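Side-chain contacts in trigger factor (Thermotoga maritima, PDB 2NSA), which probably binds the ribosome, keeps newly made proteins in an open conformation as a chaperone, and acts as a peptidyl-prolyl cis-trans isomerase: residues A[52-55]-A[56-60]; A[43-47]-A[48-52]; A[125-129]-A[130-134]; A[107-111]-A[112-116]. All coordinates share one frame; numbering follows the deposited sequence.

Interaction 1 (A[52-55]-A[56-60]); sequences ILVN and EAINR
E56 folds its side chain back over the helical turn that precedes it, along I52 and across L53. Its CG sits beside its own backbone N (chi1 -56°), which sets it 3.1 Å from O of I52; the chain then runs extended, bringing the carboxylate carbon CD to 3.9 Å from CG2 of I52. The two side chains lie alongside one another and point the same way. At the far end OE1 of E56 meets a methyl of L53, CD2, at 3.4 Å, an acid oxygen against an apolar branch. The same residue gives its backbone N to O of I52, the first of four successive i to i+4 bonds.

A57 supplies the second, to O of L53, and its methyl CB lies near both O of L53 and O of V54. I58 makes the third, N to O of V54 at 3.0 Å. Its CG1 also passes O of V54, and its CD1 then reaches CG1 of V54 at 3.9 Å; these two branched side chains run side by side. N59 closes the series with N at 2.8 Å from O of N55. The side-chain oxygen OD1 of N55 is held by R81 of helix 77-105. R60 begins the next turn, its N bonded to O of E56, and its guanidinium brings one face over that carbonyl oxygen, offset toward the rim. The pattern is that of a regular amphipathic alpha-helix in an all-helical domain, with L53, V54 and I58 against helix 77-105 (L53 on I88 and I92, the other two on R81) and E56 and N59 exposed.

Interaction 2 (A[43-47]-A[48-52]); sequences IEISD and RTLEI
R48, whose CB rests 3.7 Å from OG of S46, carries a flat guanidinium with a different neighbour at its face and at its edge. Over the centre of one face stands CG1 of I52, 3.6 Å above the plane. At the edge, in plane, lies the carboxylate of E51: NH1 of R48 donates to OE1 at 2.9 Å in a salt bridge that meets the oxygen on its anti side, 25° out of the carboxylate plane. CG of R48 starts anti to its backbone N and the chain bends at chi2, which carries the group along the helix to these partners.

S46 is the N-cap of helix 47-64. Its OG, with chi1 at 76°, turns back to within 2.9 Å of OG1 of T49, and one water is gripped by both hydroxyls and by N of S46, which donates to it. Behind it the backbone turn starts loosely, with a weak bond from L50 N to S46 O, and tightens at E51 N to D47 O, 2.9 Å.

I45 closes the apolar side. Its CD1 presses on CG2 of T49 at 3.4 Å, tighter than ordinary carbon contact, while CG2 touches CG of L50 at 4.1 Å. Shortening I45 to an alanine is likely to open a gap beside L50 and leave the T49 methyl without this neighbour. L50 also leans on K85 of helix 77-105. An N-cap serine flanked by a contact between I45, just before it, and L50, four residues after it, is the hydrophobic staple of a helix start.

Interaction 3 (A[125-129]-A[130-134]); sequences WGISP and DRAKS
Two side chains that flank a positive-phi glycine converge on one small residue, A132: W125, the last of its helix, and I127, just past G126. CE3 of the W125 ring comes obliquely to 4.0 Å from CB of A132. I127 holds CG1 between its backbone N and carbonyl carbon (chi1 60°), which brings CD1 to 3.9 Å from the same CB and to 3.8 Å from CG of R131. G126 is the C-prime residue of a Schellman motif ending helix 111-125, and the next helix starts almost at once, with S128 as N-cap. OG of S128 accepts from R131 N at 3.0 Å, and O of S128 takes A132 N; I127 to A132 is the hydrophobic staple of this cap.

P129 O receives K133 N at 3.0 Å, and the bent lysine chain sweeps back until CE is 3.5 Å from that oxygen. Its NZ forms a salt bridge with E119 of helix 111-125. With an alanine here, the E119 carboxylate is likely to lose its charge mate, and P129 O most of its aliphatic cover, CB alone remaining. The chemistry implies a short connection in which a Schellman end and a serine N-cap take up backbone groups while W125 and I127 cover buried A132.

Interaction 4 (A[107-111]-A[112-116]); sequences ISVND and EELEK
Two reciprocal hydrogen bonds tie N110 to E113. OD1 of N110 accepts from E113 N at 2.7 Å, the donor nearly in line with the amide C=O. In return N110 N donates to OE1 of E113 at 2.9 Å, using the oxygen's anti lone pair. The asparagine chi1 of 57° swings its amide back over the first turn, where it crosses the E113 chain at about a right angle. Backbone bonds follow, L114 N to N110 O and E115 N to D111 O.

This is a capping box, with N110 as N-cap of helix 111-125, and V109 and L114 add the hydrophobic staple.

Among the charges, OE2 of E113 forms a salt bridge with K154 of helix 140-160, so one carboxylate serves both the cap and a neighbouring helix. K154 also donates to S108 O. NZ of K116 reaches OE1 of E112 only at a long 3.6 Å, and a water accepts from ND2 of N110 and makes a weak bond to that same oxygen. D111, E112 and E113 gather at the helix start, where negative charge is likely to be favoured.

Apolar contact comes from V109, its CG1 4.1 Å from CG of L114, which in turn packs on R147 of helix 140-160.

Overall arrangement
The four contacts form two pairs in this C-terminal part of trigger factor, the domain credited with chaperone activity of its own; isomerase activity belongs to the middle domain, so none is placed at that site. Interactions 1 and 2 share I52 and run on along helix 47-64, their centres 13 Å apart. Interactions 4 and 3 bracket helix 111-125, centres 16 Å apart, and touch where CG of K133 packs 3.7 Å from O of E115. Between the pairs there is no touch: the nearest atoms of interactions 1 and 3 stay about 16 Å apart. Interactions 2, 3 and 4 show one principle, an N-cap with a staple. A sulfate, probably from the crystallisation liquor, lies about 6 Å from the L114 side chain.

Interaction 1 (A[52-55]-A[56-60])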
loop_
_atom_site.group_PDB
_atom_site.type_symbol
_atom_site.label_atom_id
_atom_site.label_comp_id
_atom_site.label_asym_id
_atom_site.label_seq_id
_atom_site.Cartn_x
_atom_site.Cartn_y
_atom_site.Cartn_z
ATOM N N ILE A 52 -16.272 -9.573 8.990
ATOM C CA ILE A 52 -15.466 -10.786 8.886
ATOM C C ILE A 52 -13.983 -10.451 8.736
ATOM O O ILE A 52 -13.131 -11.100 9.356
ATOM C CB ILE A 52 -15.916 -11.659 7.690
ATOM C CG1 ILE A 52 -17.348 -12.159 7.927
ATOM C CG2 ILE A 52 -14.987 -12.855 7.530
ATOM C CD1 ILE A 52 -17.960 -12.838 6.720
ATOM N N LEU A 53 -13.670 -9.443 7.925
ATOM C CA LEU A 53 -12.275 -9.058 7.717
ATOM C C LEU A 53 -11.673 -8.493 9.002
ATOM O O LEU A 53 -10.499 -8.719 9.302
ATOM C CB LEU A 53 -12.161 -8.037 6.578
ATOM C CG LEU A 53 -12.614 -8.600 5.228
ATOM C CD1 LEU A 53 -12.397 -7.561 4.141
ATOM C CD2 LEU A 53 -11.831 -9.870 4.911
ATOM N N VAL A 54 -12.487 -7.764 9.757
ATOM C CA VAL A 54 -12.033 -7.191 11.018
ATOM C C VAL A 54 -11.688 -8.340 11.975
ATOM O O VAL A 54 -10.656 -8.308 12.645
ATOM C CB VAL A 54 -13.122 -6.271 11.630
ATOM C CG1 VAL A 54 -12.770 -5.906 13.075
ATOM C CG2 VAL A 54 -13.250 -5.005 10.793
ATOM N N ASN A 55 -12.530 -9.370 12.027
ATOM C CA ASN A 55 -12.251 -10.503 12.916
ATOM C C ASN A 55 -10.954 -11.201 12.560
ATOM O O ASN A 55 -10.171 -11.561 13.439
ATOM C CB ASN A 55 -13.351 -11.559 12.865
ATOM C CG ASN A 55 -14.675 -11.040 13.324
ATOM O OD1 ASN A 55 -14.751 -10.217 14.236
ATOM N ND2 ASN A 55 -15.743 -11.532 12.707
ATOM N N GLU A 56 -10.734 -11.410 11.269
ATOM C CA GLU A 56 -9.532 -12.088 10.819
ATOM C C GLU A 56 -8.272 -11.296 11.141
ATOM O O GLU A 56 -7.239 -11.881 11.484
ATOM C CB GLU A 56 -9.659 -12.390 9.326
ATOM C CG GLU A 56 -10.920 -13.204 9.041
ATOM C CD GLU A 56 -11.140 -13.498 7.569
ATOM O OE1 GLU A 56 -11.008 -12.570 6.746
ATOM O OE2 GLU A 56 -11.464 -14.661 7.243
ATOM N N ALA A 57 -8.364 -9.970 11.061
ATOM C CA ALA A 57 -7.230 -9.098 11.370
ATOM C C ALA A 57 -6.929 -9.190 12.863
ATOM O O ALA A 57 -5.768 -9.237 13.276
ATOM C CB ALA A 57 -7.552 -7.659 10.995
ATOM N N ILE A 58 -7.990 -9.217 13.664
ATOM C CA ILE A 58 -7.842 -9.311 15.109
ATOM C C ILE A 58 -7.289 -10.680 15.493
ATOM O O ILE A 58 -6.433 -10.782 16.371
ATOM C CB ILE A 58 -9.185 -9.054 15.815
ATOM C CG1 ILE A 58 -9.501 -7.558 15.766
ATOM C CG2 ILE A 58 -9.130 -9.556 17.259
ATOM C CD1 ILE A 58 -10.884 -7.186 16.283
ATOM N N ASN A 59 -7.764 -11.732 14.835
ATOM C CA ASN A 59 -7.264 -13.066 15.143
ATOM C C ASN A 59 -5.782 -13.148 14.825
ATOM O O ASN A 59 -5.028 -13.832 15.521
ATOM C CB ASN A 59 -8.024 -14.140 14.363
ATOM C CG ASN A 59 -9.374 -14.441 14.968
ATOM O OD1 ASN A 59 -9.520 -14.480 16.188
ATOM N ND2 ASN A 59 -10.368 -14.671 14.120
ATOM N N ARG A 60 -5.361 -12.443 13.779
ATOM C CA ARG A 60 -3.953 -12.437 13.393
ATOM C C ARG A 60 -3.147 -11.702 14.458
ATOM O O ARG A 60 -2.070 -12.151 14.844
ATOM C CB ARG A 60 -3.775 -11.762 12.026
ATOM C CG ARG A 60 -2.329 -11.411 11.687
ATOM C CD ARG A 60 -2.162 -10.968 10.235
ATOM N NE ARG A 60 -3.296 -10.176 9.758
ATOM C CZ ARG A 60 -4.259 -10.653 8.974
ATOM N NH1 ARG A 60 -4.225 -11.917 8.574
ATOM N NH2 ARG A 60 -5.258 -9.869 8.593
#

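Interaction 2 (A[43-47]-A[48-52])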
loop_
_atom_site.group_PDB
_atom_site.type_symbol
_atom_site.label_atom_id
_atom_site.label_comp_id
_atom_site.label_asym_id
_atom_site.label_seq_id
_atom_site.Cartn_x
_atom_site.Cartn_y
_atom_site.Cartn_z
ATOM N N ILE A 43 -16.557 1.565 -3.360
ATOM C CA ILE A 43 -16.629 0.111 -3.271
ATOM C C ILE A 43 -17.995 -0.270 -2.713
ATOM O O ILE A 43 -18.431 0.275 -1.698
ATOM C CB ILE A 43 -15.561 -0.455 -2.301
ATOM C CG1 ILE A 43 -14.152 -0.109 -2.788
ATOM C CG2 ILE A 43 -15.737 -1.965 -2.160
ATOM C CD1 ILE A 43 -13.674 -0.932 -3.964
ATOM N N GLU A 44 -18.666 -1.202 -3.376
ATOM C CA GLU A 44 -19.969 -1.664 -2.919
ATOM C C GLU A 44 -19.788 -3.048 -2.294
ATOM O O GLU A 44 -19.831 -4.061 -2.987
ATOM C CB GLU A 44 -20.948 -1.714 -4.097
ATOM C CG GLU A 44 -20.443 -2.474 -5.315
ATOM C CD GLU A 44 -21.326 -2.273 -6.541
ATOM O OE1 GLU A 44 -22.533 -1.991 -6.370
ATOM O OE2 GLU A 44 -20.813 -2.401 -7.674
ATOM N N ILE A 45 -19.574 -3.079 -0.982
ATOM C CA ILE A 45 -19.364 -4.331 -0.261
ATOM C C ILE A 45 -20.232 -4.363 1.002
ATOM O O ILE A 45 -20.527 -3.319 1.584
ATOM C CB ILE A 45 -17.860 -4.495 0.105
ATOM C CG1 ILE A 45 -17.556 -5.944 0.471
ATOM C CG2 ILE A 45 -17.486 -3.571 1.253
ATOM C CD1 ILE A 45 -16.066 -6.236 0.558
ATOM N N SER A 46 -20.640 -5.556 1.424
ATOM C CA SER A 46 -21.495 -5.685 2.602
ATOM C C SER A 46 -20.769 -5.379 3.903
ATOM O O SER A 46 -19.557 -5.580 4.020
ATOM C CB SER A 46 -22.089 -7.097 2.689
ATOM O OG SER A 46 -21.131 -8.046 3.145
ATOM N N ASP A 47 -21.519 -4.879 4.880
ATOM C CA ASP A 47 -20.942 -4.600 6.184
ATOM C C ASP A 47 -20.509 -5.937 6.772
ATOM O O ASP A 47 -19.505 -6.017 7.485
ATOM C CB ASP A 47 -21.965 -3.942 7.115
ATOM C CG ASP A 47 -22.384 -2.563 6.646
ATOM O OD1 ASP A 47 -21.529 -1.821 6.112
ATOM O OD2 ASP A 47 -23.571 -2.206 6.824
ATOM N N ARG A 48 -21.256 -6.995 6.465
ATOM C CA ARG A 48 -20.911 -8.308 6.985
ATOM C C ARG A 48 -19.509 -8.722 6.534
ATOM O O ARG A 48 -18.722 -9.243 7.330
ATOM C CB ARG A 48 -21.941 -9.364 6.558
ATOM C CG ARG A 48 -21.661 -10.768 7.107
ATOM C CD ARG A 48 -21.507 -10.782 8.626
ATOM N NE ARG A 48 -20.966 -12.059 9.096
ATOM C CZ ARG A 48 -20.251 -12.204 10.208
ATOM N NH1 ARG A 48 -19.988 -11.153 10.974
ATOM N NH2 ARG A 48 -19.780 -13.399 10.539
ATOM N N THR A 49 -19.183 -8.485 5.265
ATOM C CA THR A 49 -17.857 -8.842 4.766
ATOM C C THR A 49 -16.786 -8.111 5.572
ATOM O O THR A 49 -15.755 -8.692 5.937
ATOM C CB THR A 49 -17.685 -8.461 3.280
ATOM O OG1 THR A 49 -18.590 -9.235 2.484
ATOM C CG2 THR A 49 -16.256 -8.737 2.822
ATOM N N LEU A 50 -17.031 -6.836 5.844
ATOM C CA LEU A 50 -16.086 -6.034 6.615
ATOM C C LEU A 50 -15.967 -6.561 8.048
ATOM O O LEU A 50 -14.864 -6.607 8.599
ATOM C CB LEU A 50 -16.508 -4.561 6.594
ATOM C CG LEU A 50 -16.476 -3.953 5.179
ATOM C CD1 LEU A 50 -16.951 -2.503 5.208
ATOM C CD2 LEU A 50 -15.065 -4.028 4.620
ATOM N N GLU A 51 -17.083 -6.963 8.655
ATOM C CA GLU A 51 -17.026 -7.510 10.014
ATOM C C GLU A 51 -16.126 -8.738 10.016
ATOM O O GLU A 51 -15.319 -8.930 10.923
ATOM C CB GLU A 51 -18.412 -7.933 10.513
ATOM C CG GLU A 51 -19.394 -6.805 10.644
ATOM C CD GLU A 51 -20.736 -7.262 11.177
ATOM O OE1 GLU A 51 -21.096 -8.445 10.974
ATOM O OE2 GLU A 51 -21.440 -6.430 11.790
ATOM N N ILE A 52 -16.272 -9.573 8.990
ATOM C CA ILE A 52 -15.466 -10.786 8.886
ATOM C C ILE A 52 -13.983 -10.451 8.736
ATOM O O ILE A 52 -13.131 -11.100 9.356
ATOM C CB ILE A 52 -15.916 -11.659 7.690
ATOM C CG1 ILE A 52 -17.348 -12.159 7.927
ATOM C CG2 ILE A 52 -14.987 -12.855 7.530
ATOM C CD1 ILE A 52 -17.960 -12.838 6.720
HETATM O O HOH W 1 -20.078 -8.264 0.622
#

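Interaction 3 (A[125-129]-A[130-134])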
loop_
_atom_site.group_PDB
_atom_site.type_symbol
_atom_site.label_atom_id
_atom_site.label_comp_id
_atom_site.label_asym_id
_atom_site.label_seq_id
_atom_site.Cartn_x
_atom_site.Cartn_y
_atom_site.Cartn_z
ATOM N N TRP A 125 16.057 -11.030 4.708
ATOM C CA TRP A 125 15.462 -12.303 5.074
ATOM C C TRP A 125 16.496 -13.192 5.759
ATOM O O TRP A 125 16.145 -14.169 6.418
ATOM C CB TRP A 125 14.907 -13.003 3.828
ATOM C CG TRP A 125 13.663 -12.359 3.269
ATOM C CD1 TRP A 125 12.908 -11.378 3.854
ATOM C CD2 TRP A 125 12.999 -12.700 2.047
ATOM N NE1 TRP A 125 11.812 -11.092 3.071
ATOM C CE2 TRP A 125 11.845 -11.890 1.956
ATOM C CE3 TRP A 125 13.267 -13.616 1.016
ATOM C CZ2 TRP A 125 10.959 -11.970 0.880
ATOM C CZ3 TRP A 125 12.384 -13.696 -0.055
ATOM C CH2 TRP A 125 11.243 -12.876 -0.114
ATOM N N GLY A 126 17.769 -12.837 5.605
ATOM C CA GLY A 126 18.833 -13.609 6.219
ATOM C C GLY A 126 19.181 -14.851 5.424
ATOM O O GLY A 126 19.629 -15.852 5.986
ATOM N N ILE A 127 18.968 -14.795 4.114
ATOM C CA ILE A 127 19.276 -15.926 3.248
ATOM C C ILE A 127 20.012 -15.471 1.991
ATOM O O ILE A 127 20.094 -14.276 1.702
ATOM C CB ILE A 127 17.993 -16.700 2.843
ATOM C CG1 ILE A 127 17.028 -15.785 2.084
ATOM C CG2 ILE A 127 17.316 -17.254 4.086
ATOM C CD1 ILE A 127 15.773 -16.490 1.583
ATOM N N SER A 128 20.551 -16.425 1.242
ATOM C CA SER A 128 21.282 -16.085 0.030
ATOM C C SER A 128 20.333 -15.639 -1.072
ATOM O O SER A 128 19.146 -15.972 -1.059
ATOM C CB SER A 128 22.080 -17.289 -0.470
ATOM O OG SER A 128 21.240 -18.179 -1.179
ATOM N N PRO A 129 20.849 -14.870 -2.043
ATOM C CA PRO A 129 20.035 -14.389 -3.159
ATOM C C PRO A 129 19.422 -15.555 -3.921
ATOM O O PRO A 129 18.273 -15.493 -4.357
ATOM C CB PRO A 129 21.041 -13.615 -4.002
ATOM C CG PRO A 129 21.952 -13.049 -2.970
ATOM C CD PRO A 129 22.177 -14.230 -2.055
ATOM N N ASP A 130 20.190 -16.628 -4.071
ATOM C CA ASP A 130 19.701 -17.789 -4.792
ATOM C C ASP A 130 18.578 -18.472 -4.029
ATOM O O ASP A 130 17.627 -18.979 -4.625
ATOM C CB ASP A 130 20.837 -18.777 -5.050
ATOM C CG ASP A 130 20.445 -19.848 -6.038
ATOM O OD1 ASP A 130 19.704 -20.773 -5.647
ATOM O OD2 ASP A 130 20.856 -19.753 -7.214
ATOM N N ARG A 131 18.695 -18.473 -2.705
ATOM C CA ARG A 131 17.698 -19.072 -1.829
ATOM C C ARG A 131 16.407 -18.265 -1.938
ATOM O O ARG A 131 15.311 -18.821 -2.020
ATOM C CB ARG A 131 18.195 -19.045 -0.384
ATOM C CG ARG A 131 17.324 -19.799 0.595
ATOM C CD ARG A 131 17.481 -21.284 0.383
ATOM N NE ARG A 131 16.707 -22.076 1.331
ATOM C CZ ARG A 131 16.755 -23.403 1.387
ATOM N NH1 ARG A 131 17.541 -24.070 0.553
ATOM N NH2 ARG A 131 16.017 -24.063 2.269
ATOM N N ALA A 132 16.547 -16.941 -1.937
ATOM C CA ALA A 132 15.391 -16.060 -2.032
ATOM C C ALA A 132 14.670 -16.235 -3.363
ATOM O O ALA A 132 13.444 -16.335 -3.400
ATOM C CB ALA A 132 15.820 -14.602 -1.850
ATOM N N LYS A 133 15.424 -16.271 -4.459
ATOM C CA LYS A 133 14.813 -16.441 -5.772
ATOM C C LYS A 133 14.114 -17.791 -5.918
ATOM O O LYS A 133 13.111 -17.902 -6.625
ATOM C CB LYS A 133 15.859 -16.257 -6.875
ATOM C CG LYS A 133 16.243 -14.798 -7.080
ATOM C CD LYS A 133 17.254 -14.618 -8.196
ATOM C CE LYS A 133 18.603 -15.190 -7.812
ATOM N NZ LYS A 133 19.609 -14.954 -8.880
ATOM N N SER A 134 14.635 -18.811 -5.242
ATOM C CA SER A 134 14.037 -20.143 -5.297
ATOM C C SER A 134 12.730 -20.179 -4.514
ATOM O O SER A 134 11.768 -20.828 -4.927
ATOM C CB SER A 134 15.000 -21.189 -4.727
ATOM O OG SER A 134 16.145 -21.315 -5.544
#

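Interaction 4 (A[107-111]-A[112-116])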
loop_
_atom_site.group_PDB
_atom_site.type_symbol
_atom_site.label_atom_id
_atom_site.label_comp_id
_atom_site.label_asym_id
_atom_site.label_seq_id
_atom_site.Cartn_x
_atom_site.Cartn_y
_atom_site.Cartn_z
ATOM N N ILE A 107 1.235 -0.731 -16.856
ATOM C CA ILE A 107 2.308 -1.172 -15.975
ATOM C C ILE A 107 2.096 -2.627 -15.563
ATOM O O ILE A 107 0.969 -3.041 -15.272
ATOM C CB ILE A 107 2.366 -0.293 -14.705
ATOM C CG1 ILE A 107 2.492 1.182 -15.100
ATOM C CG2 ILE A 107 3.539 -0.721 -13.819
ATOM C CD1 ILE A 107 3.667 1.469 -16.025
ATOM N N SER A 108 3.185 -3.393 -15.538
ATOM C CA SER A 108 3.136 -4.806 -15.169
ATOM C C SER A 108 4.446 -5.198 -14.486
ATOM O O SER A 108 5.318 -4.357 -14.289
ATOM C CB SER A 108 2.924 -5.657 -16.424
ATOM O OG SER A 108 2.618 -7.000 -16.093
ATOM N N VAL A 109 4.580 -6.470 -14.120
ATOM C CA VAL A 109 5.799 -6.958 -13.479
ATOM C C VAL A 109 6.244 -8.262 -14.140
ATOM O O VAL A 109 5.436 -9.168 -14.326
ATOM C CB VAL A 109 5.582 -7.228 -11.966
ATOM C CG1 VAL A 109 6.878 -7.725 -11.331
ATOM C CG2 VAL A 109 5.111 -5.960 -11.267
ATOM N N ASN A 110 7.520 -8.361 -14.504
ATOM C CA ASN A 110 8.010 -9.593 -15.126
ATOM C C ASN A 110 8.889 -10.401 -14.169
ATOM O O ASN A 110 9.166 -9.967 -13.052
ATOM C CB ASN A 110 8.770 -9.287 -16.427
ATOM C CG ASN A 110 9.926 -8.328 -16.225
ATOM O OD1 ASN A 110 10.722 -8.487 -15.306
ATOM N ND2 ASN A 110 10.029 -7.333 -17.097
ATOM N N ASP A 111 9.322 -11.582 -14.608
ATOM C CA ASP A 111 10.148 -12.451 -13.775
ATOM C C ASP A 111 11.497 -11.835 -13.458
ATOM O O ASP A 111 12.067 -12.066 -12.392
ATOM C CB ASP A 111 10.358 -13.806 -14.456
ATOM C CG ASP A 111 9.065 -14.562 -14.643
ATOM O OD1 ASP A 111 8.244 -14.562 -13.702
ATOM O OD2 ASP A 111 8.874 -15.164 -15.723
ATOM N N GLU A 112 12.005 -11.049 -14.396
ATOM C CA GLU A 112 13.284 -10.387 -14.227
ATOM C C GLU A 112 13.180 -9.443 -13.029
ATOM O O GLU A 112 14.080 -9.377 -12.189
ATOM C CB GLU A 112 13.620 -9.612 -15.501
ATOM C CG GLU A 112 15.083 -9.274 -15.671
ATOM C CD GLU A 112 15.578 -8.309 -14.624
ATOM O OE1 GLU A 112 15.043 -7.179 -14.559
ATOM O OE2 GLU A 112 16.502 -8.680 -13.865
ATOM N N GLU A 113 12.068 -8.721 -12.950
ATOM C CA GLU A 113 11.853 -7.787 -11.854
ATOM C C GLU A 113 11.644 -8.522 -10.539
ATOM O O GLU A 113 12.111 -8.075 -9.496
ATOM C CB GLU A 113 10.651 -6.894 -12.154
ATOM C CG GLU A 113 10.884 -5.953 -13.316
ATOM C CD GLU A 113 9.669 -5.126 -13.636
ATOM O OE1 GLU A 113 8.673 -5.704 -14.116
ATOM O OE2 GLU A 113 9.704 -3.898 -13.400
ATOM N N LEU A 114 10.937 -9.647 -10.595
ATOM C CA LEU A 114 10.690 -10.449 -9.406
ATOM C C LEU A 114 12.020 -10.975 -8.881
ATOM O O LEU A 114 12.289 -10.942 -7.681
ATOM C CB LEU A 114 9.763 -11.626 -9.733
ATOM C CG LEU A 114 8.286 -11.318 -9.986
ATOM C CD1 LEU A 114 7.563 -12.581 -10.447
ATOM C CD2 LEU A 114 7.655 -10.789 -8.699
ATOM N N GLU A 115 12.853 -11.459 -9.795
ATOM C CA GLU A 115 14.156 -11.992 -9.428
ATOM C C GLU A 115 15.039 -10.931 -8.783
ATOM O O GLU A 115 15.681 -11.192 -7.769
ATOM C CB GLU A 115 14.845 -12.568 -10.662
ATOM C CG GLU A 115 14.301 -13.917 -11.085
ATOM C CD GLU A 115 14.794 -14.329 -12.451
ATOM O OE1 GLU A 115 15.969 -14.044 -12.765
ATOM O OE2 GLU A 115 14.012 -14.943 -13.208
ATOM N N LYS A 116 15.072 -9.739 -9.373
ATOM C CA LYS A 116 15.878 -8.644 -8.834
ATOM C C LYS A 116 15.426 -8.260 -7.431
ATOM O O LYS A 116 16.246 -8.031 -6.540
ATOM C CB LYS A 116 15.788 -7.404 -9.728
ATOM C CG LYS A 116 16.604 -7.463 -11.009
ATOM C CD LYS A 116 16.590 -6.099 -11.700
ATOM C CE LYS A 116 17.485 -6.061 -12.928
ATOM N NZ LYS A 116 17.495 -4.706 -13.553
HETATM O O HOH W 2 12.960 -5.884 -16.875
#